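Local coordinates for protein N-(5'-phosphoribosyl)anthranilate isomerase (Pyrococcus furiosus, PDB 4AAJ) that catalyses the isomerisation of N-(5-phospho-beta-D-ribosyl)anthranilate to 1-(2-carboxyphenylamino)-1-deoxy-D-ribulose 5-phosphate, a step of tryptophan biosynthesis, at residues D108-K111 with K112-V116; W84-A87 with I88-T91; E218-R221 with R222-V226; G180-N183 with A184-E188; E32-E35 with I36-H40. One frame throughout, in Å; residues are numbered along the deposited sequence.

Contact 1: residues D108-K111 with K112-V116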
loop_
_atom_site.group_PDB
_atom_site.type_symbol
_atom_site.label_atom_id
_atom_site.label_comp_id
_atom_site.label_asym_id
_atom_site.label_seq_id
_atom_site.Cartn_x
_atom_site.Cartn_y
_atom_site.Cartn_z
ATOM N N ASP A 108 7.530 -10.998 11.604
ATOM C CA ASP A 108 8.191 -10.600 12.836
ATOM C C ASP A 108 9.712 -10.671 12.722
ATOM O O ASP A 108 10.411 -9.762 13.182
ATOM C CB ASP A 108 7.697 -11.433 14.020
ATOM C CG ASP A 108 7.965 -10.758 15.353
ATOM O OD1 ASP A 108 7.791 -9.519 15.452
ATOM O OD2 ASP A 108 8.357 -11.466 16.303
ATOM N N THR A 109 10.219 -11.737 12.110
ATOM C CA THR A 109 11.665 -11.911 11.938
ATOM C C THR A 109 12.279 -10.904 10.952
ATOM O O THR A 109 13.397 -10.432 11.164
ATOM C CB THR A 109 12.025 -13.364 11.548
ATOM O OG1 THR A 109 11.413 -14.267 12.477
ATOM C CG2 THR A 109 13.536 -13.573 11.567
ATOM N N LEU A 110 11.551 -10.564 9.884
ATOM C CA LEU A 110 11.998 -9.509 8.978
ATOM C C LEU A 110 12.145 -8.161 9.694
ATOM O O LEU A 110 13.112 -7.443 9.456
ATOM C CB LEU A 110 11.073 -9.365 7.760
ATOM C CG LEU A 110 10.978 -10.552 6.801
ATOM C CD1 LEU A 110 9.857 -10.292 5.806
ATOM C CD2 LEU A 110 12.291 -10.812 6.083
ATOM N N LYS A 111 11.198 -7.839 10.571
ATOM C CA LYS A 111 11.279 -6.605 11.369
ATOM C C LYS A 111 12.516 -6.567 12.255
ATOM O O LYS A 111 13.220 -5.565 12.288
ATOM C CB LYS A 111 10.026 -6.418 12.223
ATOM C CG LYS A 111 8.802 -5.979 11.439
ATOM C CD LYS A 111 7.533 -5.931 12.289
ATOM C CE LYS A 111 7.651 -5.008 13.497
ATOM N NZ LYS A 111 7.910 -3.578 13.162
ATOM N N LYS A 112 12.788 -7.668 12.951
ATOM C CA LYS A 112 13.904 -7.724 13.900
ATOM C C LYS A 112 15.245 -7.685 13.186
ATOM O O LYS A 112 16.093 -6.848 13.502
ATOM C CB LYS A 112 13.812 -8.957 14.805
ATOM C CG LYS A 112 12.518 -9.073 15.601
ATOM C CD LYS A 112 12.210 -7.814 16.404
ATOM C CE LYS A 112 10.780 -7.821 16.932
ATOM N NZ LYS A 112 10.480 -9.025 17.759
ATOM N N GLU A 113 15.420 -8.575 12.211
ATOM C CA GLU A 113 16.686 -8.700 11.492
ATOM C C GLU A 113 17.016 -7.474 10.652
ATOM O O GLU A 113 18.174 -7.067 10.575
ATOM C CB GLU A 113 16.687 -9.969 10.627
ATOM C CG GLU A 113 17.963 -10.200 9.829
ATOM C CD GLU A 113 18.043 -11.582 9.202
ATOM O OE1 GLU A 113 17.089 -12.375 9.349
ATOM O OE2 GLU A 113 19.066 -11.876 8.552
ATOM N N PHE A 114 16.001 -6.879 10.030
ATOM C CA PHE A 114 16.230 -5.814 9.059
ATOM C C PHE A 114 15.752 -4.428 9.497
ATOM O O PHE A 114 16.117 -3.427 8.889
ATOM C CB PHE A 114 15.619 -6.191 7.708
ATOM C CG PHE A 114 16.274 -7.380 7.067
ATOM C CD1 PHE A 114 17.547 -7.271 6.507
ATOM C CD2 PHE A 114 15.638 -8.610 7.045
ATOM C CE1 PHE A 114 18.158 -8.371 5.925
ATOM C CE2 PHE A 114 16.236 -9.709 6.459
ATOM C CZ PHE A 114 17.502 -9.590 5.901
ATOM N N GLY A 115 14.930 -4.368 10.538
ATOM C CA GLY A 115 14.372 -3.096 10.989
ATOM C C GLY A 115 13.452 -2.437 9.974
ATOM O O GLY A 115 13.257 -1.222 10.004
ATOM N N VAL A 116 12.896 -3.232 9.060
ATOM C CA VAL A 116 11.949 -2.713 8.076
ATOM C C VAL A 116 10.600 -2.389 8.702
ATOM O O VAL A 116 10.169 -3.053 9.652
ATOM C CB VAL A 116 11.737 -3.666 6.873
ATOM C CG1 VAL A 116 12.979 -3.712 5.991
ATOM C CG2 VAL A 116 11.332 -5.069 7.323
#

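Contact 2: residues W84-A87 with I88-T91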
loop_
_atom_site.group_PDB
_atom_site.type_symbol
_atom_site.label_atom_id
_atom_site.label_comp_id
_atom_site.label_asym_id
_atom_site.label_seq_id
_atom_site.Cartn_x
_atom_site.Cartn_y
_atom_site.Cartn_z
ATOM N N TRP A 84 12.025 -12.683 0.779
ATOM C CA TRP A 84 11.907 -11.320 1.329
ATOM C C TRP A 84 13.228 -10.760 1.791
ATOM O O TRP A 84 13.603 -9.649 1.405
ATOM C CB TRP A 84 10.878 -11.274 2.450
ATOM C CG TRP A 84 9.501 -10.985 1.931
ATOM C CD1 TRP A 84 8.407 -11.847 1.875
ATOM C CD2 TRP A 84 9.035 -9.727 1.354
ATOM N NE1 TRP A 84 7.318 -11.221 1.325
ATOM C CE2 TRP A 84 7.631 -9.936 0.988
ATOM C CE3 TRP A 84 9.618 -8.472 1.130
ATOM C CZ2 TRP A 84 6.862 -8.930 0.419
ATOM C CZ3 TRP A 84 8.826 -7.470 0.557
ATOM C CH2 TRP A 84 7.488 -7.692 0.206
ATOM N N ALA A 85 13.947 -11.535 2.600
ATOM C CA ALA A 85 15.262 -11.131 3.117
ATOM C C ALA A 85 16.185 -10.750 1.972
ATOM O O ALA A 85 16.784 -9.680 1.963
ATOM C CB ALA A 85 15.873 -12.250 3.949
ATOM N N MET A 86 16.272 -11.622 0.974
ATOM C CA MET A 86 17.132 -11.361 -0.162
ATOM C C MET A 86 16.702 -10.146 -0.972
ATOM O O MET A 86 17.544 -9.396 -1.436
ATOM C CB MET A 86 17.274 -12.617 -1.035
ATOM C CG MET A 86 18.011 -13.766 -0.345
ATOM S SD MET A 86 19.435 -13.290 0.668
ATOM C CE MET A 86 20.612 -12.723 -0.566
ATOM N N ALA A 87 15.392 -9.935 -1.129
ATOM C CA ALA A 87 14.913 -8.765 -1.847
ATOM C C ALA A 87 15.273 -7.465 -1.118
ATOM O O ALA A 87 15.643 -6.479 -1.744
ATOM C CB ALA A 87 13.404 -8.843 -2.076
ATOM N N ILE A 88 15.140 -7.487 0.199
ATOM C CA ILE A 88 15.455 -6.325 1.036
ATOM C C ILE A 88 16.950 -5.996 0.916
ATOM O O ILE A 88 17.309 -4.840 0.653
ATOM C CB ILE A 88 15.031 -6.568 2.506
ATOM C CG1 ILE A 88 13.504 -6.659 2.615
ATOM C CG2 ILE A 88 15.542 -5.455 3.427
ATOM C CD1 ILE A 88 13.019 -7.247 3.926
ATOM N N GLU A 89 17.792 -7.021 1.048
ATOM C CA GLU A 89 19.248 -6.874 0.951
ATOM C C GLU A 89 19.670 -6.331 -0.404
ATOM O O GLU A 89 20.493 -5.407 -0.506
ATOM C CB GLU A 89 19.935 -8.212 1.215
ATOM C CG GLU A 89 19.968 -8.603 2.678
ATOM C CD GLU A 89 20.551 -9.982 2.919
ATOM O OE1 GLU A 89 21.210 -10.542 2.010
ATOM O OE2 GLU A 89 20.355 -10.510 4.032
ATOM N N ARG A 90 19.074 -6.893 -1.452
ATOM C CA ARG A 90 19.394 -6.506 -2.810
ATOM C C ARG A 90 18.898 -5.101 -3.165
ATOM O O ARG A 90 19.472 -4.468 -4.029
ATOM C CB ARG A 90 18.885 -7.566 -3.819
ATOM C CG ARG A 90 19.626 -8.894 -3.739
ATOM C CD ARG A 90 18.827 -10.052 -4.334
ATOM N NE ARG A 90 19.427 -11.363 -4.054
ATOM C CZ ARG A 90 18.770 -12.522 -4.108
ATOM N NH1 ARG A 90 17.479 -12.548 -4.414
ATOM N NH2 ARG A 90 19.393 -13.659 -3.835
ATOM N N THR A 91 17.866 -4.588 -2.480
ATOM C CA THR A 91 17.316 -3.273 -2.827
ATOM C C THR A 91 17.597 -2.119 -1.851
ATOM O O THR A 91 17.439 -0.958 -2.228
ATOM C CB THR A 91 15.785 -3.293 -2.988
ATOM O OG1 THR A 91 15.194 -3.731 -1.748
ATOM C CG2 THR A 91 15.357 -4.210 -4.152
#

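Contact 3: residues E218-R221 with R222-V226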
loop_
_atom_site.group_PDB
_atom_site.type_symbol
_atom_site.label_atom_id
_atom_site.label_comp_id
_atom_site.label_asym_id
_atom_site.label_seq_id
_atom_site.Cartn_x
_atom_site.Cartn_y
_atom_site.Cartn_z
ATOM N N GLU A 218 -4.021 16.293 -8.431
ATOM C CA GLU A 218 -5.456 16.384 -8.162
ATOM C C GLU A 218 -5.905 15.375 -7.103
ATOM O O GLU A 218 -6.602 15.737 -6.150
ATOM C CB GLU A 218 -6.245 16.169 -9.453
ATOM C CG GLU A 218 -7.729 16.484 -9.355
ATOM C CD GLU A 218 -8.514 15.975 -10.552
ATOM O OE1 GLU A 218 -7.888 15.544 -11.545
ATOM O OE2 GLU A 218 -9.762 16.006 -10.497
ATOM N N PHE A 219 -5.502 14.115 -7.276
ATOM C CA PHE A 219 -5.855 13.068 -6.322
ATOM C C PHE A 219 -5.389 13.416 -4.913
ATOM O O PHE A 219 -6.167 13.341 -3.962
ATOM C CB PHE A 219 -5.268 11.713 -6.737
ATOM C CG PHE A 219 -5.705 10.569 -5.854
ATOM C CD1 PHE A 219 -5.057 10.312 -4.646
ATOM C CD2 PHE A 219 -6.768 9.756 -6.228
ATOM C CE1 PHE A 219 -5.463 9.266 -3.829
ATOM C CE2 PHE A 219 -7.173 8.707 -5.414
ATOM C CZ PHE A 219 -6.518 8.462 -4.217
ATOM N N VAL A 220 -4.119 13.786 -4.786
ATOM C CA VAL A 220 -3.537 14.091 -3.484
ATOM C C VAL A 220 -4.261 15.284 -2.856
ATOM O O VAL A 220 -4.682 15.215 -1.700
ATOM C CB VAL A 220 -2.009 14.329 -3.568
ATOM C CG1 VAL A 220 -1.439 14.737 -2.217
ATOM C CG2 VAL A 220 -1.298 13.077 -4.065
ATOM N N ARG A 221 -4.430 16.354 -3.637
ATOM C CA ARG A 221 -5.092 17.575 -3.162
ATOM C C ARG A 221 -6.493 17.287 -2.624
ATOM O O ARG A 221 -6.821 17.681 -1.502
ATOM C CB ARG A 221 -5.146 18.631 -4.275
ATOM C CG ARG A 221 -5.530 20.029 -3.806
ATOM C CD ARG A 221 -5.707 20.999 -4.973
ATOM N NE ARG A 221 -6.882 20.681 -5.790
ATOM C CZ ARG A 221 -6.843 20.306 -7.067
ATOM N NH1 ARG A 221 -5.684 20.213 -7.706
ATOM N NH2 ARG A 221 -7.969 20.034 -7.715
ATOM N N ARG A 222 -7.303 16.595 -3.426
ATOM C CA ARG A 222 -8.672 16.237 -3.050
ATOM C C ARG A 222 -8.716 15.357 -1.802
ATOM O O ARG A 222 -9.555 15.565 -0.915
ATOM C CB ARG A 222 -9.392 15.534 -4.207
ATOM C CG ARG A 222 -9.734 16.435 -5.382
ATOM C CD ARG A 222 -10.665 15.732 -6.353
ATOM N NE ARG A 222 -10.943 16.550 -7.531
ATOM C CZ ARG A 222 -11.954 16.346 -8.373
ATOM N NH1 ARG A 222 -12.804 15.344 -8.179
ATOM N NH2 ARG A 222 -12.117 17.151 -9.416
ATOM N N ALA A 223 -7.813 14.375 -1.740
ATOM C CA ALA A 223 -7.735 13.470 -0.597
ATOM C C ALA A 223 -7.350 14.223 0.671
ATOM O O ALA A 223 -7.945 14.017 1.726
ATOM C CB ALA A 223 -6.751 12.340 -0.871
ATOM N N LYS A 224 -6.366 15.109 0.549
ATOM C CA LYS A 224 -5.894 15.926 1.670
ATOM C C LYS A 224 -6.955 16.904 2.195
ATOM O O LYS A 224 -6.883 17.327 3.348
ATOM C CB LYS A 224 -4.638 16.706 1.270
ATOM C CG LYS A 224 -3.425 15.851 0.925
ATOM C CD LYS A 224 -2.750 15.297 2.162
ATOM C CE LYS A 224 -1.382 14.733 1.818
ATOM N NZ LYS A 224 -0.802 14.082 3.015
ATOM N N ASN A 225 -7.930 17.242 1.348
ATOM C CA ASN A 225 -8.976 18.221 1.673
ATOM C C ASN A 225 -10.139 17.709 2.526
ATOM O O ASN A 225 -10.809 18.494 3.200
ATOM C CB ASN A 225 -9.529 18.854 0.394
ATOM C CG ASN A 225 -8.662 19.986 -0.123
ATOM O OD1 ASN A 225 -7.830 20.537 0.605
ATOM N ND2 ASN A 225 -8.857 20.346 -1.386
ATOM N N VAL A 226 -10.383 16.402 2.489
ATOM C CA VAL A 226 -11.491 15.806 3.236
ATOM C C VAL A 226 -11.093 15.538 4.684
ATOM O O VAL A 226 -10.645 16.439 5.391
ATOM C CB VAL A 226 -11.976 14.496 2.588
ATOM C CG1 VAL A 226 -13.300 14.065 3.196
ATOM C CG2 VAL A 226 -12.120 14.671 1.087
#

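Contact 4: residues G180-N183 with A184-E188. With SO4 (sulfate ion), chain B.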
loop_
_atom_site.group_PDB
_atom_site.type_symbol
_atom_site.label_atom_id
_atom_site.label_comp_id
_atom_site.label_asym_id
_atom_site.label_seq_id
_atom_site.Cartn_x
_atom_site.Cartn_y
_atom_site.Cartn_z
ATOM N N GLY A 180 -7.948 0.344 -3.774
ATOM C CA GLY A 180 -8.731 -0.435 -4.717
ATOM C C GLY A 180 -9.674 0.461 -5.481
ATOM O O GLY A 180 -10.693 0.920 -4.946
ATOM N N GLY A 181 -9.299 0.741 -6.726
ATOM C CA GLY A 181 -10.151 1.472 -7.646
ATOM C C GLY A 181 -10.375 2.926 -7.298
ATOM O O GLY A 181 -11.344 3.523 -7.762
ATOM N N LEU A 182 -9.490 3.506 -6.486
ATOM C CA LEU A 182 -9.634 4.911 -6.114
ATOM C C LEU A 182 -9.197 5.828 -7.254
ATOM O O LEU A 182 -8.293 5.503 -8.014
ATOM C CB LEU A 182 -8.848 5.252 -4.841
ATOM C CG LEU A 182 -9.126 4.461 -3.555
ATOM C CD1 LEU A 182 -8.249 4.969 -2.424
ATOM C CD2 LEU A 182 -10.590 4.516 -3.154
ATOM N N ASN A 183 -9.866 6.968 -7.359
ATOM C CA ASN A 183 -9.492 8.032 -8.293
ATOM C C ASN A 183 -10.041 9.354 -7.765
ATOM O O ASN A 183 -10.743 9.361 -6.751
ATOM C CB ASN A 183 -10.007 7.726 -9.707
ATOM C CG ASN A 183 -11.510 7.499 -9.755
ATOM O OD1 ASN A 183 -12.285 8.209 -9.108
ATOM N ND2 ASN A 183 -11.928 6.512 -10.532
ATOM N N ALA A 184 -9.735 10.460 -8.442
ATOM C CA ALA A 184 -10.155 11.795 -7.990
ATOM C C ALA A 184 -11.673 11.946 -7.823
ATOM O O ALA A 184 -12.139 12.740 -7.003
ATOM C CB ALA A 184 -9.611 12.863 -8.926
ATOM N N GLU A 185 -12.430 11.165 -8.591
ATOM C CA GLU A 185 -13.891 11.268 -8.630
ATOM C C GLU A 185 -14.578 10.548 -7.469
ATOM O O GLU A 185 -15.736 10.842 -7.149
ATOM C CB GLU A 185 -14.434 10.743 -9.969
ATOM C CG GLU A 185 -13.740 11.302 -11.208
ATOM C CD GLU A 185 -13.875 12.810 -11.340
ATOM O OE1 GLU A 185 -15.007 13.299 -11.551
ATOM O OE2 GLU A 185 -12.844 13.510 -11.243
ATOM N N ASN A 186 -13.868 9.610 -6.842
ATOM C CA ASN A 186 -14.441 8.811 -5.762
ATOM C C ASN A 186 -13.684 8.885 -4.433
ATOM O O ASN A 186 -14.210 8.471 -3.402
ATOM C CB ASN A 186 -14.625 7.345 -6.204
ATOM C CG ASN A 186 -13.305 6.632 -6.478
ATOM O OD1 ASN A 186 -12.249 7.032 -5.993
ATOM N ND2 ASN A 186 -13.366 5.563 -7.260
ATOM N N VAL A 187 -12.458 9.410 -4.466
ATOM C CA VAL A 187 -11.584 9.436 -3.284
ATOM C C VAL A 187 -12.202 10.182 -2.098
ATOM O O VAL A 187 -12.153 9.703 -0.961
ATOM C CB VAL A 187 -10.156 9.963 -3.606
ATOM C CG1 VAL A 187 -10.181 11.411 -4.088
ATOM C CG2 VAL A 187 -9.230 9.807 -2.406
ATOM N N GLU A 188 -12.801 11.337 -2.375
ATOM C CA GLU A 188 -13.397 12.171 -1.328
ATOM C C GLU A 188 -14.555 11.462 -0.622
ATOM O O GLU A 188 -14.703 11.566 0.597
ATOM C CB GLU A 188 -13.838 13.521 -1.898
ATOM C CG GLU A 188 -12.696 14.312 -2.526
ATOM C CD GLU A 188 -13.015 15.784 -2.711
ATOM O OE1 GLU A 188 -14.129 16.106 -3.179
ATOM O OE2 GLU A 188 -12.141 16.620 -2.397
HETATM S S SO4 B . -5.494 0.664 -7.896
HETATM O O1 SO4 B . -4.763 -0.070 -6.844
HETATM O O2 SO4 B . -4.757 0.475 -9.163
HETATM O O3 SO4 B . -5.571 2.102 -7.587
HETATM O O4 SO4 B . -6.868 0.122 -7.986
#

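Contact 5: residues E32-E35 with I36-H40. With SO4 (sulfate ion), chain D.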
loop_
_atom_site.group_PDB
_atom_site.type_symbol
_atom_site.label_atom_id
_atom_site.label_comp_id
_atom_site.label_asym_id
_atom_site.label_seq_id
_atom_site.Cartn_x
_atom_site.Cartn_y
_atom_site.Cartn_z
ATOM N N GLU A 32 11.711 8.907 -13.176
ATOM C CA GLU A 32 10.836 9.976 -13.663
ATOM C C GLU A 32 9.508 10.011 -12.896
ATOM O O GLU A 32 9.061 11.070 -12.449
ATOM C CB GLU A 32 10.597 9.829 -15.177
ATOM C CG GLU A 32 9.906 11.015 -15.836
ATOM C CD GLU A 32 10.792 12.252 -15.967
ATOM O OE1 GLU A 32 11.946 12.247 -15.475
ATOM O OE2 GLU A 32 10.324 13.244 -16.569
ATOM N N GLU A 33 8.900 8.840 -12.724
ATOM C CA GLU A 33 7.661 8.724 -11.957
ATOM C C GLU A 33 7.886 9.035 -10.475
ATOM O O GLU A 33 7.018 9.588 -9.824
ATOM C CB GLU A 33 7.061 7.330 -12.132
ATOM C CG GLU A 33 6.211 7.185 -13.387
ATOM C CD GLU A 33 5.659 5.783 -13.554
ATOM O OE1 GLU A 33 6.442 4.821 -13.453
ATOM O OE2 GLU A 33 4.442 5.639 -13.799
ATOM N N LEU A 34 9.066 8.690 -9.966
ATOM C CA LEU A 34 9.437 9.045 -8.593
ATOM C C LEU A 34 9.367 10.561 -8.388
ATOM O O LEU A 34 8.766 11.034 -7.433
ATOM C CB LEU A 34 10.824 8.492 -8.237
ATOM C CG LEU A 34 11.421 8.901 -6.877
ATOM C CD1 LEU A 34 10.572 8.373 -5.717
ATOM C CD2 LEU A 34 12.850 8.415 -6.744
ATOM N N GLU A 35 9.959 11.316 -9.311
ATOM C CA GLU A 35 9.963 12.778 -9.213
ATOM C C GLU A 35 8.559 13.375 -9.172
ATOM O O GLU A 35 8.286 14.272 -8.387
ATOM C CB GLU A 35 10.796 13.378 -10.345
ATOM C CG GLU A 35 12.291 13.218 -10.109
ATOM C CD GLU A 35 13.134 13.429 -11.352
ATOM O OE1 GLU A 35 12.564 13.656 -12.445
ATOM O OE2 GLU A 35 14.378 13.362 -11.230
ATOM N N ILE A 36 7.677 12.853 -10.016
ATOM C CA ILE A 36 6.271 13.243 -10.046
ATOM C C ILE A 36 5.570 13.004 -8.695
ATOM O O ILE A 36 4.942 13.920 -8.153
ATOM C CB ILE A 36 5.525 12.516 -11.196
ATOM C CG1 ILE A 36 6.196 12.820 -12.549
ATOM C CG2 ILE A 36 4.059 12.913 -11.227
ATOM C CD1 ILE A 36 5.823 11.867 -13.671
ATOM N N VAL A 37 5.692 11.789 -8.151
ATOM C CA VAL A 37 5.008 11.433 -6.898
ATOM C C VAL A 37 5.640 12.104 -5.671
ATOM O O VAL A 37 4.935 12.496 -4.740
ATOM C CB VAL A 37 4.845 9.890 -6.710
ATOM C CG1 VAL A 37 4.162 9.273 -7.922
ATOM C CG2 VAL A 37 6.174 9.201 -6.450
ATOM N N GLU A 38 6.964 12.257 -5.695
ATOM C CA GLU A 38 7.715 12.945 -4.640
ATOM C C GLU A 38 7.242 14.364 -4.368
ATOM O O GLU A 38 7.453 14.881 -3.274
ATOM C CB GLU A 38 9.181 13.034 -5.020
ATOM C CG GLU A 38 10.068 11.995 -4.382
ATOM C CD GLU A 38 11.506 12.184 -4.792
ATOM O OE1 GLU A 38 11.754 12.831 -5.834
ATOM O OE2 GLU A 38 12.389 11.687 -4.075
ATOM N N LYS A 39 6.631 14.994 -5.368
ATOM C CA LYS A 39 6.162 16.378 -5.243
ATOM C C LYS A 39 5.027 16.542 -4.232
ATOM O O LYS A 39 4.995 17.533 -3.499
ATOM C CB LYS A 39 5.746 16.949 -6.602
ATOM C CG LYS A 39 6.916 17.280 -7.515
ATOM C CD LYS A 39 6.544 18.341 -8.542
ATOM C CE LYS A 39 7.732 18.710 -9.420
ATOM N NZ LYS A 39 8.149 17.605 -10.332
ATOM N N HIS A 40 4.111 15.570 -4.189
ATOM C CA HIS A 40 2.890 15.696 -3.383
ATOM C C HIS A 40 2.562 14.534 -2.467
ATOM O O HIS A 40 1.897 14.723 -1.451
ATOM C CB HIS A 40 1.686 16.007 -4.279
ATOM C CG HIS A 40 1.812 17.307 -5.049
ATOM N ND1 HIS A 40 1.933 18.504 -4.441
ATOM C CD2 HIS A 40 1.815 17.562 -6.421
ATOM C CE1 HIS A 40 2.022 19.475 -5.372
ATOM N NE2 HIS A 40 1.948 18.897 -6.583
HETATM S S SO4 D . 14.124 6.655 -15.556
HETATM O O1 SO4 D . 14.433 5.700 -14.464
HETATM O O2 SO4 D . 15.352 7.415 -15.867
HETATM O O3 SO4 D . 13.071 7.616 -15.180
HETATM O O4 SO4 D . 13.679 5.881 -16.740
#

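Contact 1: residues D108-K111 with K112-V116
The last turns of barrel helix 104-114 pair D108 with K112, one turn apart. The lysine bends at chi2 (-53°) and again at its tip, which carries CE and NZ back across the aspartate. K112 NZ lies 3.5 Å from D108 OD2, a rather long salt bridge, and OD1 is almost as near. OD1 also takes a weak hydrogen bond from N146, so with an alanine at D108 the K112 ammonium would probably lose its counter-charge and swing more freely, while the N146 amide would be left without this acceptor. K111 sends its own ammonium to D148 instead, and T109 OG1 bonds back to the carbonyl of Q105.

This helix links strands 95-98 and 117-123 in a beta-alpha-beta unit, and its apolar side leans on helix 81-91. There L110 and F114 make an apolar pair: L110 CD2 approaches F114 CE2 at 4.1 Å, while L110 O lies at the edge of the phenyl ring, near its plane. F114 N still donates to L110 O at 3.0 Å.

G115 then breaks the helix. Its phi of 64° is a conformation that glycine adopts easily, and G115 N gives only a weak bond to K111 O (2.7 Å). Beyond the turn V116 folds back, with CG2 3.7 Å from L110 O and 4.3 Å from L110 CB.

Contact 2: residues W84-A87 with I88-T91
M86 and R90, one helical turn apart, pack closely through their side chains. The arginine runs extended from CG to NE, which lays its flat head across the methionine: M86 CB sits 3.3 Å above the guanidinium plane, over its centre. The methionine bends at chi2 and chi3, so that SD and CE come beside the E89 carboxylate, M86 CE at 3.4 Å from E89 OE1, while CE stays close to R90 NH2. Methionine suits this partly exposed site, since its flexible, uncharged chain can lie against both the arginine and the glutamate.

Among the hydrogen bonds, I88 N to W84 O, E89 N to A85 O and R90 N to M86 O are regular helical links. At the C-terminal end the pattern changes. T91 N bonds A87 O only weakly, and the threonine hydroxyl takes up the same carbonyl, T91 OG1 donating to A87 O at 2.8 Å. Its chi1 of 59° sets OG1 between the backbone N and carbonyl carbon, facing back down the helix. OG1 also has a weak bond from A93 N just beyond.

Close packing marks the inner face. I88 lays CG1 3.2 Å from W84 O, with CD1 following at 3.5 Å. W84 ties its indole NE1 to M78 O and, with I88, rests on I96; A85 and I88 meet F114, and the small A87 rests on L74, consistent with close approach of helix to strand. Apolar residues inward and charged ones outward make the amphipathic helix of a (beta/alpha)8 barrel, here the connection between strands 72-76 and 95-98.

Contact 3: residues E218-R221 with R222-V226
E218 and R222 lie side by side, one turn apart, on helix 213-225, the last helix of the (beta/alpha)8 barrel, which packs over strands 22-25 and 198-201. Both side chains point the same way, and E218 OE2 comes to 2.8 Å from R222 NH2. It does so over one face of the guanidinium, the two planes standing 71° apart, so the attraction is between charges and no N-H is aimed at the oxygen. The directed bonding of the arginine is elsewhere: NH1 donates to A184 O and has a long, weak ion pair with E185. A leucine in place of R222 would probably leave the E218 carboxylate without its counter-charge and A184 O without this donor.

The neighbouring R221 is served by E217, which takes NH1 in a salt bridge; R221 NH2 is 4.6 Å from R222 NE, a like-charge approach probably eased by the two glutamates. K224 bends at chi2 (-77°) and runs its methylenes alongside V220, K224 CG lying 3.9 Å from V220 CG1, before NZ reaches the carboxylate of D42 and the carbonyl of M21. A long lysine suits this place, apolar along its stem and charged at its end.

Main-chain acceptors are met in the helical way: E218 O takes R222 N, F219 O takes A223 N at 3.0 Å and V220 O takes K224 N. A223 CB lies 4.5 Å from F219 CE1. At R221 O the bond is weak, from N225 N, and N225 ND2, 3.4 Å from R221 O, is badly angled to bond to that oxygen.

Contact 4: residues G180-N183 with A184-E188
N186 folds its amide back onto G181 and N183, just ahead of helix 187-194. N186 CB lies 3.8 Å from N183 OD1. A chi1 of 66° sets CG between the backbone N and carbonyl carbon, turning the amide toward the preceding loop, and N186 CG comes to 3.2 Å from N183 OD1. From there the group divides its work: N186 OD1 accepts N183 N at 2.7 Å in a nearly straight bond (165°), and N186 ND2 donates to G181 O at 2.9 Å, almost within its own amide plane. Asparagine fits because one short flat group both gives and takes.

This is the turn after strand 176-179 of the barrel. G181 N donates to sulfate O4 at 2.8 Å, and S202 N and S203 N hold the same ion, probably from the crystallisation liquor. Its place is consistent with the phosphate site formed by the loops that follow the seventh and eighth strands in this family. The backbone of G180 would press a side chain against a carbonyl, and G181 has positive phi, so glycine suits both.

N183 closes the turn: its side-chain OD1 takes weak bonds from E185 N and N186 N, the first making an Asx turn, while N183 O receives V187 N at 2.9 Å and also N186 N.

Contact 5: residues E32-E35 with I36-H40
L34 and E38 meet on helix 31-38, which connects strands 22-25 and 43-47 in the first beta-alpha-beta unit of the barrel. L34 packs against the stem and carboxylate carbon of E38: with CG anti to the backbone N (chi1 174°), L34 CG comes to 3.9 Å from E38 CD, and L34 CD1 lies equally far from E38 CG. The glutamate stem is thus packed, while the carboxylate goes on to accept the backbone N of A69 at OE2. I36 CG1 packs 3.4 Å from E32 O, and the side chain also leans on P213.

Backbone hydrogen bonds follow the helix. V37 N gives to E33 O at 3.1 Å and E38 N to L34 O at 2.8 Å, whereas I36 N to E32 O is weak.

Charge gathers near the beginning of the helix. E33 is buried, yet both of its oxygens are used, OE1 by K29 N and OE2 by K211 N, which probably accounts for a buried acid at this place. A negative side chain also suits the first turn, where the helix dipole probably favours it. A sulfate ion, most likely from the crystallisation liquor, uses the same end: L31 N and K60 NZ grip it along with E32 N, which donates to sulfate O3 at 2.7 Å. Toward the other end K39 turns back on E35, K39 CG lying 3.4 Å from E35 O.

Overall arrangement
Followed from the N terminus, the contacts come in the order 5, 2, 1, 4, 3, strictly in series; none nests in or crosses another. Each closes a helical turn or, in contact 4, the turn leading into a helix. Contacts 2 and 1 lie on consecutive helices of the barrel, their centres about 12 Å apart, and touch where F114 and L110 meet A85 and W84. Contacts 4 and 3 join on the far side of the chain's centre, R222 reaching A184 and E185. Contact 5, from the first helix, meets contact 3, from the last, through H40 and V220, so the parts of the fold around these two helices meet where the ring of helices closes.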